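Local atomic coordinates of oxalate biosynthetic component 1 (Burkholderia thailandensis, PDB entry 5IKY), a protein that takes part in quorum-sensing-dependent oxalate production as a bifunctional enzyme that combines serine hydrolase and lyase activities. Residues Ala1051-Val1056 with Pro1079-Gln1084; Ala1037-Gln1042 with Arg1083-Arg1088; Trp1041-Gly1044 with Lys1048-Ala1051. All coordinates share one frame; numbering follows the deposited sequence.

Overall arrangement
Following the chain from the N terminus, strand 1038-1043 comes first and enters both contact 2 and contact 3. Contact 3 closes the shortest loop, the turn of the beta hairpin, pairing 1041-1044 with 1048-1051. Strand 1049-1054 then carries on into contact 1, which shares Ala1051 with contact 3 and closes a loop of 22 residues by meeting the start of helix 1080-1090. Contact 2 spans the longest interval, from the first hairpin strand to the next turn of the same helix, and encloses the loops of the other two, which follow one another in sequence. Together they tie the last two strands of the mixed sheet to each other and to one helix.

Contact 1: Ala1051-Val1056 with Pro1079-Gln1084; sequences ARLTGV and PLWLRQ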
ATOM      1  N   ALA A1051      18.297   8.707 -17.391  1.00 83.26           N
ATOM      2  CA  ALA A1051      18.520   7.593 -16.477  1.00 70.51           C
ATOM      3  C   ALA A1051      17.497   7.622 -15.350  1.00 76.65           C
ATOM      4  O   ALA A1051      17.673   8.335 -14.362  1.00 99.63           O
ATOM      5  CB  ALA A1051      19.927   7.642 -15.913  1.00 79.85           C
ATOM      6  N   ARG A1052      16.434   6.843 -15.501  1.00 79.82           N
ATOM      7  CA  ARG A1052      15.351   6.829 -14.525  1.00 86.25           C
ATOM      8  C   ARG A1052      15.556   5.746 -13.469  1.00 88.86           C
ATOM      9  O   ARG A1052      15.544   4.557 -13.783  1.00108.07           O
ATOM     10  CB  ARG A1052      14.009   6.619 -15.232  1.00 97.10           C
ATOM     11  CG  ARG A1052      12.793   6.981 -14.396  1.00100.76           C
ATOM     12  CD  ARG A1052      12.290   8.372 -14.738  1.00 98.02           C
ATOM     13  NE  ARG A1052      11.899   8.478 -16.140  1.00 94.15           N
ATOM     14  CZ  ARG A1052      11.379   9.570 -16.694  1.00 91.89           C
ATOM     15  NH1 ARG A1052      11.185  10.659 -15.963  1.00 72.16           N
ATOM     16  NH2 ARG A1052      11.052   9.573 -17.979  1.00 98.90           N
ATOM     17  N   LEU A1053      15.742   6.158 -12.219  1.00 76.76           N
ATOM     18  CA  LEU A1053      15.849   5.203 -11.119  1.00 74.07           C
ATOM     19  C   LEU A1053      14.462   4.798 -10.630  1.00 80.42           C
ATOM     20  O   LEU A1053      13.606   5.652 -10.386  1.00 77.38           O
ATOM     21  CB  LEU A1053      16.660   5.783  -9.955  1.00 68.71           C
ATOM     22  CG  LEU A1053      18.105   6.236 -10.179  1.00 70.94           C
ATOM     23  CD1 LEU A1053      18.876   6.165  -8.868  1.00 80.85           C
ATOM     24  CD2 LEU A1053      18.799   5.420 -11.257  1.00 75.03           C
ATOM     25  N   THR A1054      14.244   3.495 -10.486  1.00 74.77           N
ATOM     26  CA  THR A1054      12.964   2.986 -10.010  1.00 86.59           C
ATOM     27  C   THR A1054      13.117   2.275  -8.670  1.00 87.15           C
ATOM     28  O   THR A1054      14.175   1.724  -8.366  1.00 78.41           O
ATOM     29  CB  THR A1054      12.324   2.017 -11.025  1.00 78.91           C
ATOM     30  OG1 THR A1054      13.164   0.868 -11.193  1.00 92.69           O
ATOM     31  CG2 THR A1054      12.130   2.701 -12.370  1.00 69.64           C
ATOM     32  N   GLY A1055      12.053   2.298  -7.872  1.00 80.63           N
ATOM     33  CA  GLY A1055      12.049   1.635  -6.581  1.00 74.12           C
ATOM     34  C   GLY A1055      12.618   2.497  -5.473  1.00 84.20           C
ATOM     35  O   GLY A1055      12.719   2.065  -4.325  1.00 92.09           O
ATOM     36  N   VAL A1056      12.997   3.722  -5.820  1.00 80.70           N
ATOM     37  CA  VAL A1056      13.538   4.655  -4.844  1.00 79.75           C
ATOM     38  C   VAL A1056      12.448   5.111  -3.880  1.00 79.13           C
ATOM     39  O   VAL A1056      11.341   5.450  -4.295  1.00 74.56           O
ATOM     40  CB  VAL A1056      14.165   5.892  -5.523  1.00 80.83           C
ATOM     41  CG1 VAL A1056      14.744   6.841  -4.483  1.00 69.17           C
ATOM     42  CG2 VAL A1056      15.236   5.470  -6.517  1.00 72.91           C
ATOM     43  N   PRO A1079      22.789   5.684  -2.369  1.00 99.38           N
ATOM     44  CA  PRO A1079      23.563   4.439  -2.393  1.00 99.34           C
ATOM     45  C   PRO A1079      24.986   4.645  -2.904  1.00104.96           C
ATOM     46  O   PRO A1079      25.250   5.614  -3.615  1.00 95.21           O
ATOM     47  CB  PRO A1079      22.762   3.553  -3.348  1.00 91.85           C
ATOM     48  CG  PRO A1079      22.097   4.507  -4.263  1.00 91.66           C
ATOM     49  CD  PRO A1079      21.765   5.711  -3.428  1.00 94.26           C
ATOM     50  N   LEU A1080      25.882   3.730  -2.546  1.00114.44           N
ATOM     51  CA  LEU A1080      27.296   3.846  -2.891  1.00107.15           C
ATOM     52  C   LEU A1080      27.523   3.824  -4.402  1.00108.14           C
ATOM     53  O   LEU A1080      28.369   4.556  -4.917  1.00108.26           O
ATOM     54  CB  LEU A1080      28.096   2.723  -2.221  1.00103.58           C
ATOM     55  CG  LEU A1080      29.624   2.835  -2.176  1.00104.48           C
ATOM     56  CD1 LEU A1080      30.162   2.165  -0.921  1.00108.86           C
ATOM     57  CD2 LEU A1080      30.274   2.227  -3.416  1.00 93.61           C
ATOM     58  N   TRP A1081      26.771   2.984  -5.106  1.00105.60           N
ATOM     59  CA  TRP A1081      26.958   2.834  -6.546  1.00104.42           C
ATOM     60  C   TRP A1081      26.540   4.091  -7.303  1.00107.28           C
ATOM     61  O   TRP A1081      27.075   4.385  -8.372  1.00105.31           O
ATOM     62  CB  TRP A1081      26.186   1.620  -7.072  1.00 97.63           C
ATOM     63  CG  TRP A1081      24.707   1.661  -6.819  1.00113.23           C
ATOM     64  CD1 TRP A1081      24.050   1.193  -5.717  1.00114.49           C
ATOM     65  CD2 TRP A1081      23.699   2.185  -7.693  1.00102.15           C
ATOM     66  NE1 TRP A1081      22.697   1.397  -5.849  1.00104.40           N
ATOM     67  CE2 TRP A1081      22.456   2.006  -7.053  1.00101.04           C
ATOM     68  CE3 TRP A1081      23.728   2.791  -8.954  1.00 87.33           C
ATOM     69  CZ2 TRP A1081      21.253   2.411  -7.628  1.00 88.74           C
ATOM     70  CZ3 TRP A1081      22.530   3.193  -9.523  1.00 92.94           C
ATOM     71  CH2 TRP A1081      21.311   3.001  -8.861  1.00 85.99           C
ATOM     72  N   LEU A1082      25.590   4.834  -6.742  1.00 94.97           N
ATOM     73  CA  LEU A1082      25.136   6.077  -7.358  1.00102.42           C
ATOM     74  C   LEU A1082      26.197   7.166  -7.245  1.00 97.29           C
ATOM     75  O   LEU A1082      26.387   7.960  -8.169  1.00 86.86           O
ATOM     76  CB  LEU A1082      23.826   6.548  -6.719  1.00102.28           C
ATOM     77  CG  LEU A1082      23.258   7.879  -7.221  1.00 85.58           C
ATOM     78  CD1 LEU A1082      23.066   7.849  -8.729  1.00 77.08           C
ATOM     79  CD2 LEU A1082      21.947   8.205  -6.516  1.00 82.55           C
ATOM     80  N   ARG A1083      26.893   7.195  -6.112  1.00100.29           N
ATOM     81  CA  ARG A1083      27.930   8.192  -5.875  1.00 95.16           C
ATOM     82  C   ARG A1083      29.101   8.002  -6.832  1.00 89.65           C
ATOM     83  O   ARG A1083      29.799   8.958  -7.169  1.00 98.56           O
ATOM     84  CB  ARG A1083      28.409   8.130  -4.424  1.00 79.67           C
ATOM     85  CG  ARG A1083      27.266   8.075  -3.428  1.00 83.46           C
ATOM     86  CD  ARG A1083      27.721   8.312  -2.001  1.00 90.77           C
ATOM     87  NE  ARG A1083      26.607   8.160  -1.069  1.00106.87           N
ATOM     88  CZ  ARG A1083      26.626   8.558   0.198  1.00112.49           C
ATOM     89  NH1 ARG A1083      27.709   9.141   0.696  1.00110.15           N
ATOM     90  NH2 ARG A1083      25.560   8.375   0.968  1.00103.13           N
ATOM     91  N   GLN A1084      29.303   6.763  -7.272  1.00 92.26           N
ATOM     92  CA  GLN A1084      30.342   6.456  -8.250  1.00106.94           C
ATOM     93  C   GLN A1084      30.064   7.154  -9.578  1.00104.82           C
ATOM     94  O   GLN A1084      30.988   7.604 -10.259  1.00104.62           O
ATOM     95  CB  GLN A1084      30.453   4.943  -8.458  1.00116.97           C
ATOM     96  CG  GLN A1084      31.272   4.542  -9.677  1.00133.01           C
ATOM     97  CD  GLN A1084      32.171   3.350  -9.417  1.00140.71           C
ATOM     98  OE1 GLN A1084      32.722   3.200  -8.327  1.00137.76           O
ATOM     99  NE2 GLN A1084      32.325   2.496 -10.422  1.00144.38           N
TER
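Leu1053 on the strand and Trp1081 on the first turn of helix 1080-1090 reach for each other from opposite directions. Leu1053 CD1 comes obliquely to Trp1081 CH2, 4.0 Å away, at the far corner of the benzo ring. Trp1081 gets there through its first torsion, which sets CG between the backbone N and the carbonyl carbon (chi1 59°). Its CB does not aim straight at the strand, yet the outer end of the ring comes close to it. One indole face is occupied from within the same segment: Pro1079 CG sits 3.4 Å above the Trp1081 ring plane, offset toward the rim. Pro1079, the N-cap residue of the helix, thus also lies against the Trp1081 ring. A second, looser touch comes from Leu1082, whose CB faces the strand and whose CD2 ends 4.4 Å from Leu1053 CD1. The one leucine methyl thus meets two successive helix residues. Around it, Leu1053 also packs on Pro1039 and Val992 of the two flanking strands, while Trp1081 meets Trp1085 edge-to-face and gives a weak hydrogen bond from NE1 to Asp1035 O. No hydrogen bond joins strand and helix here; this helix-on-sheet contact of the alpha/beta hydrolase part is purely apolar, resting on shape and on burial of the leucines.

Contact 2: Ala1037-Gln1042 with Arg1083-Arg1088; sequences ATPVWQ and RQWIAR
Trp1085 meets both Pro1039 and Trp1041, and it alone of 1083-1088 touches the strand segment. At the start, Arg1083 turns its guanidinium back to Ser1078, with NH2 bonded to that residue's O, while its side chain also touches Ile812. Two residues on, Trp1085 points its CB at the strand, with CG anti to the carbonyl carbon (chi1 -63°), and extends the outer side of its benzo ring. Trp1085 CH2 arrives at the edge of the Trp1041 ring, near its plane, 3.4 Å from Trp1041 CZ2. The two six-membered rings have centroids 5.6 Å apart and planes inclined at 36°. Pro1039 crosses at about a right angle, its CB placed at the edge of the Trp1085 ring, 3.9 Å from Trp1085 CH2. Strand 1038-1043 is outermost on this side of the mixed sheet of the alpha/beta hydrolase fold; Trp1085 reaches it from helix 1080-1090. Next in sequence, Ile1086 packs on Phe808 and Ile812 of helix 792-813, and Ala1087 touches Ile812 as well. The Ala1087 N to Arg1083 O bond, 2.8 Å long, spans the turn that carries Trp1085, and Arg1088 N binds Gln1084 O at 2.9 Å.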
ATOM      1  N   ALA A1037      17.498   0.289  -5.830  1.00 85.54           N
ATOM      2  CA  ALA A1037      17.015   1.079  -6.956  1.00 83.37           C
ATOM      3  C   ALA A1037      17.551   0.564  -8.290  1.00 93.15           C
ATOM      4  O   ALA A1037      18.730   0.228  -8.412  1.00 78.90           O
ATOM      5  CB  ALA A1037      17.389   2.539  -6.767  1.00 77.13           C
ATOM      6  N   THR A1038      16.672   0.501  -9.285  1.00110.42           N
ATOM      7  CA  THR A1038      17.039   0.006 -10.606  1.00111.59           C
ATOM      8  C   THR A1038      16.948   1.111 -11.651  1.00 99.42           C
ATOM      9  O   THR A1038      15.879   1.683 -11.864  1.00 98.91           O
ATOM     10  CB  THR A1038      16.140  -1.167 -11.041  1.00113.25           C
ATOM     11  OG1 THR A1038      16.120  -2.167 -10.015  1.00121.94           O
ATOM     12  CG2 THR A1038      16.651  -1.778 -12.337  1.00106.39           C
ATOM     13  N   PRO A1039      18.076   1.419 -12.304  1.00 93.05           N
ATOM     14  CA  PRO A1039      18.095   2.436 -13.360  1.00 92.10           C
ATOM     15  C   PRO A1039      17.455   1.951 -14.659  1.00 93.61           C
ATOM     16  O   PRO A1039      17.824   0.896 -15.173  1.00 96.15           O
ATOM     17  CB  PRO A1039      19.590   2.709 -13.558  1.00 90.93           C
ATOM     18  CG  PRO A1039      20.260   1.454 -13.127  1.00 93.34           C
ATOM     19  CD  PRO A1039      19.422   0.899 -12.008  1.00 88.40           C
ATOM     20  N   VAL A1040      16.498   2.718 -15.169  1.00 94.93           N
ATOM     21  CA  VAL A1040      15.902   2.446 -16.472  1.00 86.01           C
ATOM     22  C   VAL A1040      16.416   3.478 -17.472  1.00 91.53           C
ATOM     23  O   VAL A1040      16.480   4.670 -17.169  1.00 96.70           O
ATOM     24  CB  VAL A1040      14.361   2.477 -16.416  1.00 82.89           C
ATOM     25  CG1 VAL A1040      13.768   2.170 -17.782  1.00 69.82           C
ATOM     26  CG2 VAL A1040      13.852   1.486 -15.380  1.00 77.30           C
ATOM     27  N   TRP A1041      16.790   3.017 -18.661  1.00 84.78           N
ATOM     28  CA  TRP A1041      17.482   3.874 -19.616  1.00 81.18           C
ATOM     29  C   TRP A1041      16.663   4.151 -20.872  1.00 92.83           C
ATOM     30  O   TRP A1041      16.195   3.230 -21.542  1.00110.12           O
ATOM     31  CB  TRP A1041      18.825   3.246 -19.980  1.00 90.61           C
ATOM     32  CG  TRP A1041      19.725   3.150 -18.797  1.00106.55           C
ATOM     33  CD1 TRP A1041      19.795   2.127 -17.895  1.00107.76           C
ATOM     34  CD2 TRP A1041      20.660   4.137 -18.358  1.00112.87           C
ATOM     35  NE1 TRP A1041      20.733   2.410 -16.932  1.00106.32           N
ATOM     36  CE2 TRP A1041      21.276   3.641 -17.191  1.00111.04           C
ATOM     37  CE3 TRP A1041      21.040   5.390 -18.842  1.00104.97           C
ATOM     38  CZ2 TRP A1041      22.255   4.354 -16.506  1.00104.01           C
ATOM     39  CZ3 TRP A1041      22.008   6.094 -18.162  1.00 96.81           C
ATOM     40  CH2 TRP A1041      22.606   5.577 -17.005  1.00 96.17           C
ATOM     41  N   GLN A1042      16.498   5.435 -21.181  1.00 86.85           N
ATOM     42  CA  GLN A1042      15.638   5.861 -22.280  1.00 88.96           C
ATOM     43  C   GLN A1042      16.358   6.798 -23.245  1.00 90.56           C
ATOM     44  O   GLN A1042      17.123   7.667 -22.826  1.00 87.14           O
ATOM     45  CB  GLN A1042      14.383   6.546 -21.730  1.00 95.73           C
ATOM     46  CG  GLN A1042      13.854   5.932 -20.442  1.00 99.25           C
ATOM     47  CD  GLN A1042      12.483   6.452 -20.062  1.00106.46           C
ATOM     48  OE1 GLN A1042      12.231   6.784 -18.903  1.00111.14           O
ATOM     49  NE2 GLN A1042      11.585   6.521 -21.038  1.00108.92           N
ATOM     50  N   ARG A1083      26.893   7.195  -6.112  1.00100.29           N
ATOM     51  CA  ARG A1083      27.930   8.192  -5.875  1.00 95.16           C
ATOM     52  C   ARG A1083      29.101   8.002  -6.832  1.00 89.65           C
ATOM     53  O   ARG A1083      29.799   8.958  -7.169  1.00 98.56           O
ATOM     54  CB  ARG A1083      28.409   8.130  -4.424  1.00 79.67           C
ATOM     55  CG  ARG A1083      27.266   8.075  -3.428  1.00 83.46           C
ATOM     56  CD  ARG A1083      27.721   8.312  -2.001  1.00 90.77           C
ATOM     57  NE  ARG A1083      26.607   8.160  -1.069  1.00106.87           N
ATOM     58  CZ  ARG A1083      26.626   8.558   0.198  1.00112.49           C
ATOM     59  NH1 ARG A1083      27.709   9.141   0.696  1.00110.15           N
ATOM     60  NH2 ARG A1083      25.560   8.375   0.968  1.00103.13           N
ATOM     61  N   GLN A1084      29.303   6.763  -7.272  1.00 92.26           N
ATOM     62  CA  GLN A1084      30.342   6.456  -8.250  1.00106.94           C
ATOM     63  C   GLN A1084      30.064   7.154  -9.578  1.00104.82           C
ATOM     64  O   GLN A1084      30.988   7.604 -10.259  1.00104.62           O
ATOM     65  CB  GLN A1084      30.453   4.943  -8.458  1.00116.97           C
ATOM     66  CG  GLN A1084      31.272   4.542  -9.677  1.00133.01           C
ATOM     67  CD  GLN A1084      32.171   3.350  -9.417  1.00140.71           C
ATOM     68  OE1 GLN A1084      32.722   3.200  -8.327  1.00137.76           O
ATOM     69  NE2 GLN A1084      32.325   2.496 -10.422  1.00144.38           N
ATOM     70  N   TRP A1085      28.787   7.249  -9.935  1.00 96.70           N
ATOM     71  CA  TRP A1085      28.385   7.919 -11.169  1.00 97.03           C
ATOM     72  C   TRP A1085      28.727   9.403 -11.101  1.00 99.72           C
ATOM     73  O   TRP A1085      29.269   9.973 -12.049  1.00101.39           O
ATOM     74  CB  TRP A1085      26.887   7.740 -11.431  1.00 96.97           C
ATOM     75  CG  TRP A1085      26.450   6.318 -11.633  1.00107.15           C
ATOM     76  CD1 TRP A1085      27.141   5.186 -11.303  1.00118.96           C
ATOM     77  CD2 TRP A1085      25.217   5.877 -12.216  1.00109.29           C
ATOM     78  NE1 TRP A1085      26.415   4.071 -11.641  1.00124.56           N
ATOM     79  CE2 TRP A1085      25.231   4.467 -12.204  1.00119.52           C
ATOM     80  CE3 TRP A1085      24.104   6.537 -12.745  1.00102.75           C
ATOM     81  CZ2 TRP A1085      24.175   3.707 -12.702  1.00121.37           C
ATOM     82  CZ3 TRP A1085      23.057   5.779 -13.238  1.00104.46           C
ATOM     83  CH2 TRP A1085      23.100   4.380 -13.213  1.00117.44           C
ATOM     84  N   ILE A1086      28.406  10.017  -9.968  1.00105.11           N
ATOM     85  CA  ILE A1086      28.698  11.425  -9.737  1.00113.43           C
ATOM     86  C   ILE A1086      30.206  11.645  -9.630  1.00107.57           C
ATOM     87  O   ILE A1086      30.728  12.672 -10.069  1.00111.61           O
ATOM     88  CB  ILE A1086      27.983  11.934  -8.469  1.00107.20           C
ATOM     89  CG1 ILE A1086      26.468  11.878  -8.677  1.00 94.39           C
ATOM     90  CG2 ILE A1086      28.416  13.350  -8.122  1.00103.31           C
ATOM     91  CD1 ILE A1086      25.664  12.340  -7.493  1.00 85.79           C
ATOM     92  N   ALA A1087      30.902  10.664  -9.063  1.00 95.39           N
ATOM     93  CA  ALA A1087      32.360  10.698  -8.988  1.00 95.66           C
ATOM     94  C   ALA A1087      32.973  10.725 -10.384  1.00 98.83           C
ATOM     95  O   ALA A1087      33.894  11.497 -10.653  1.00 97.68           O
ATOM     96  CB  ALA A1087      32.881   9.505  -8.203  1.00 87.16           C
ATOM     97  N   ARG A1088      32.455   9.878 -11.269  1.00100.57           N
ATOM     98  CA  ARG A1088      32.926   9.824 -12.647  1.00107.22           C
ATOM     99  C   ARG A1088      32.593  11.121 -13.378  1.00117.77           C
ATOM    100  O   ARG A1088      33.384  11.610 -14.185  1.00126.91           O
ATOM    101  CB  ARG A1088      32.315   8.627 -13.380  1.00 89.21           C
TER

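Contact 3: Trp1041-Gly1044 with Lys1048-Ala1051; sequences WQDG and KIVA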
ATOM      1  N   TRP A1041      16.790   3.017 -18.661  1.00 84.78           N
ATOM      2  CA  TRP A1041      17.482   3.874 -19.616  1.00 81.18           C
ATOM      3  C   TRP A1041      16.663   4.151 -20.872  1.00 92.83           C
ATOM      4  O   TRP A1041      16.195   3.230 -21.542  1.00110.12           O
ATOM      5  CB  TRP A1041      18.825   3.246 -19.980  1.00 90.61           C
ATOM      6  CG  TRP A1041      19.725   3.150 -18.797  1.00106.55           C
ATOM      7  CD1 TRP A1041      19.795   2.127 -17.895  1.00107.76           C
ATOM      8  CD2 TRP A1041      20.660   4.137 -18.358  1.00112.87           C
ATOM      9  NE1 TRP A1041      20.733   2.410 -16.932  1.00106.32           N
ATOM     10  CE2 TRP A1041      21.276   3.641 -17.191  1.00111.04           C
ATOM     11  CE3 TRP A1041      21.040   5.390 -18.842  1.00104.97           C
ATOM     12  CZ2 TRP A1041      22.255   4.354 -16.506  1.00104.01           C
ATOM     13  CZ3 TRP A1041      22.008   6.094 -18.162  1.00 96.81           C
ATOM     14  CH2 TRP A1041      22.606   5.577 -17.005  1.00 96.17           C
ATOM     15  N   GLN A1042      16.498   5.435 -21.181  1.00 86.85           N
ATOM     16  CA  GLN A1042      15.638   5.861 -22.280  1.00 88.96           C
ATOM     17  C   GLN A1042      16.358   6.798 -23.245  1.00 90.56           C
ATOM     18  O   GLN A1042      17.123   7.667 -22.826  1.00 87.14           O
ATOM     19  CB  GLN A1042      14.383   6.546 -21.730  1.00 95.73           C
ATOM     20  CG  GLN A1042      13.854   5.932 -20.442  1.00 99.25           C
ATOM     21  CD  GLN A1042      12.483   6.452 -20.062  1.00106.46           C
ATOM     22  OE1 GLN A1042      12.231   6.784 -18.903  1.00111.14           O
ATOM     23  NE2 GLN A1042      11.585   6.521 -21.038  1.00108.92           N
ATOM     24  N   ASP A1043      16.103   6.615 -24.538  1.00 95.60           N
ATOM     25  CA  ASP A1043      16.676   7.473 -25.571  1.00 96.19           C
ATOM     26  C   ASP A1043      15.578   8.215 -26.324  1.00104.18           C
ATOM     27  O   ASP A1043      14.647   7.601 -26.845  1.00107.68           O
ATOM     28  CB  ASP A1043      17.522   6.654 -26.547  1.00 96.00           C
ATOM     29  CG  ASP A1043      18.689   5.964 -25.871  1.00111.88           C
ATOM     30  OD1 ASP A1043      18.499   4.842 -25.355  1.00121.90           O
ATOM     31  OD2 ASP A1043      19.798   6.541 -25.858  1.00114.53           O
ATOM     32  N   GLY A1044      15.692   9.537 -26.381  1.00105.74           N
ATOM     33  CA  GLY A1044      14.689  10.357 -27.032  1.00101.09           C
ATOM     34  C   GLY A1044      14.875  10.446 -28.534  1.00 99.36           C
ATOM     35  O   GLY A1044      15.887   9.995 -29.072  1.00 92.41           O
ATOM     36  N   LYS A1048      18.177  12.828 -26.586  1.00100.01           N
ATOM     37  CA  LYS A1048      18.183  13.056 -25.145  1.00 94.38           C
ATOM     38  C   LYS A1048      18.223  11.727 -24.398  1.00 90.26           C
ATOM     39  O   LYS A1048      17.505  10.789 -24.742  1.00 94.84           O
ATOM     40  CB  LYS A1048      16.960  13.871 -24.713  1.00100.22           C
ATOM     41  CG  LYS A1048      16.874  14.094 -23.207  1.00101.61           C
ATOM     42  CD  LYS A1048      15.645  14.896 -22.810  1.00 97.23           C
ATOM     43  CE  LYS A1048      15.947  16.387 -22.745  1.00 95.45           C
ATOM     44  NZ  LYS A1048      14.804  17.162 -22.186  1.00 81.44           N
ATOM     45  N   ILE A1049      19.074  11.649 -23.380  1.00 94.34           N
ATOM     46  CA  ILE A1049      19.217  10.434 -22.587  1.00 88.44           C
ATOM     47  C   ILE A1049      18.725  10.655 -21.159  1.00 80.99           C
ATOM     48  O   ILE A1049      19.087  11.638 -20.516  1.00 92.84           O
ATOM     49  CB  ILE A1049      20.683   9.953 -22.550  1.00 91.57           C
ATOM     50  CG1 ILE A1049      21.211   9.741 -23.970  1.00104.24           C
ATOM     51  CG2 ILE A1049      20.809   8.673 -21.739  1.00 81.82           C
ATOM     52  CD1 ILE A1049      22.656   9.292 -24.019  1.00118.34           C
ATOM     53  N   VAL A1050      17.895   9.741 -20.668  1.00 78.76           N
ATOM     54  CA  VAL A1050      17.366   9.851 -19.315  1.00 74.44           C
ATOM     55  C   VAL A1050      17.586   8.575 -18.507  1.00 85.87           C
ATOM     56  O   VAL A1050      17.125   7.498 -18.888  1.00 95.59           O
ATOM     57  CB  VAL A1050      15.862  10.182 -19.324  1.00 79.98           C
ATOM     58  CG1 VAL A1050      15.313  10.200 -17.903  1.00 70.29           C
ATOM     59  CG2 VAL A1050      15.616  11.518 -20.013  1.00 72.65           C
ATOM     60  N   ALA A1051      18.297   8.707 -17.391  1.00 83.26           N
ATOM     61  CA  ALA A1051      18.520   7.593 -16.477  1.00 70.51           C
ATOM     62  C   ALA A1051      17.497   7.622 -15.350  1.00 76.65           C
ATOM     63  O   ALA A1051      17.673   8.335 -14.362  1.00 99.63           O
ATOM     64  CB  ALA A1051      19.927   7.642 -15.913  1.00 79.85           C
TER
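Gln1042 and Val1050 face each other as the antiparallel hydrogen-bonded pair of a beta hairpin, each backbone amide serving the other's carbonyl. Gln1042 N reaches Val1050 O at 3.1 Å, and the return bond, Val1050 N to Gln1042 O, is equally long and straighter, 166° at the hydrogen against 152°. Nearer the turn, Gly1044 N gives the shortest bond, 2.7 Å to Lys1048 O. Two of these acceptors also receive a CA-H: Ile1049 CA lies 3.5 Å from Gln1042 O, and Asp1043 CA approaches Lys1048 O. The amide of Ile1049 turns the other way and is bonded to Ser988 OG.

Side chains alternate between the faces. Trp1041 leans across its non-hydrogen-bonded partner, Ala1051: with CG lying opposite the carbonyl carbon (chi1 -63°), one face of the indole is brought over the alanine methyl. Ala1051 CB forms a CH-pi contact there, 3.7 Å from the centroid of the Trp1041 six-membered ring. Beside them Asp1043 and Ile1049 run side by side. From the reverse face, Gln1042 uses OE1 to accept a hydrogen bond from Arg1052 NH2. Lys1048 NZ has a weak bond to His981 O.

Strand 1038-1043 forms this margin of the mixed sheet. Strand 1049-1054 continues the sheet inward to strand 988-992, while helix 1097-1103 packs on Trp1041 and Ile1049, and Leu982 lies against Gln1042 and Val1050 on the reverse face.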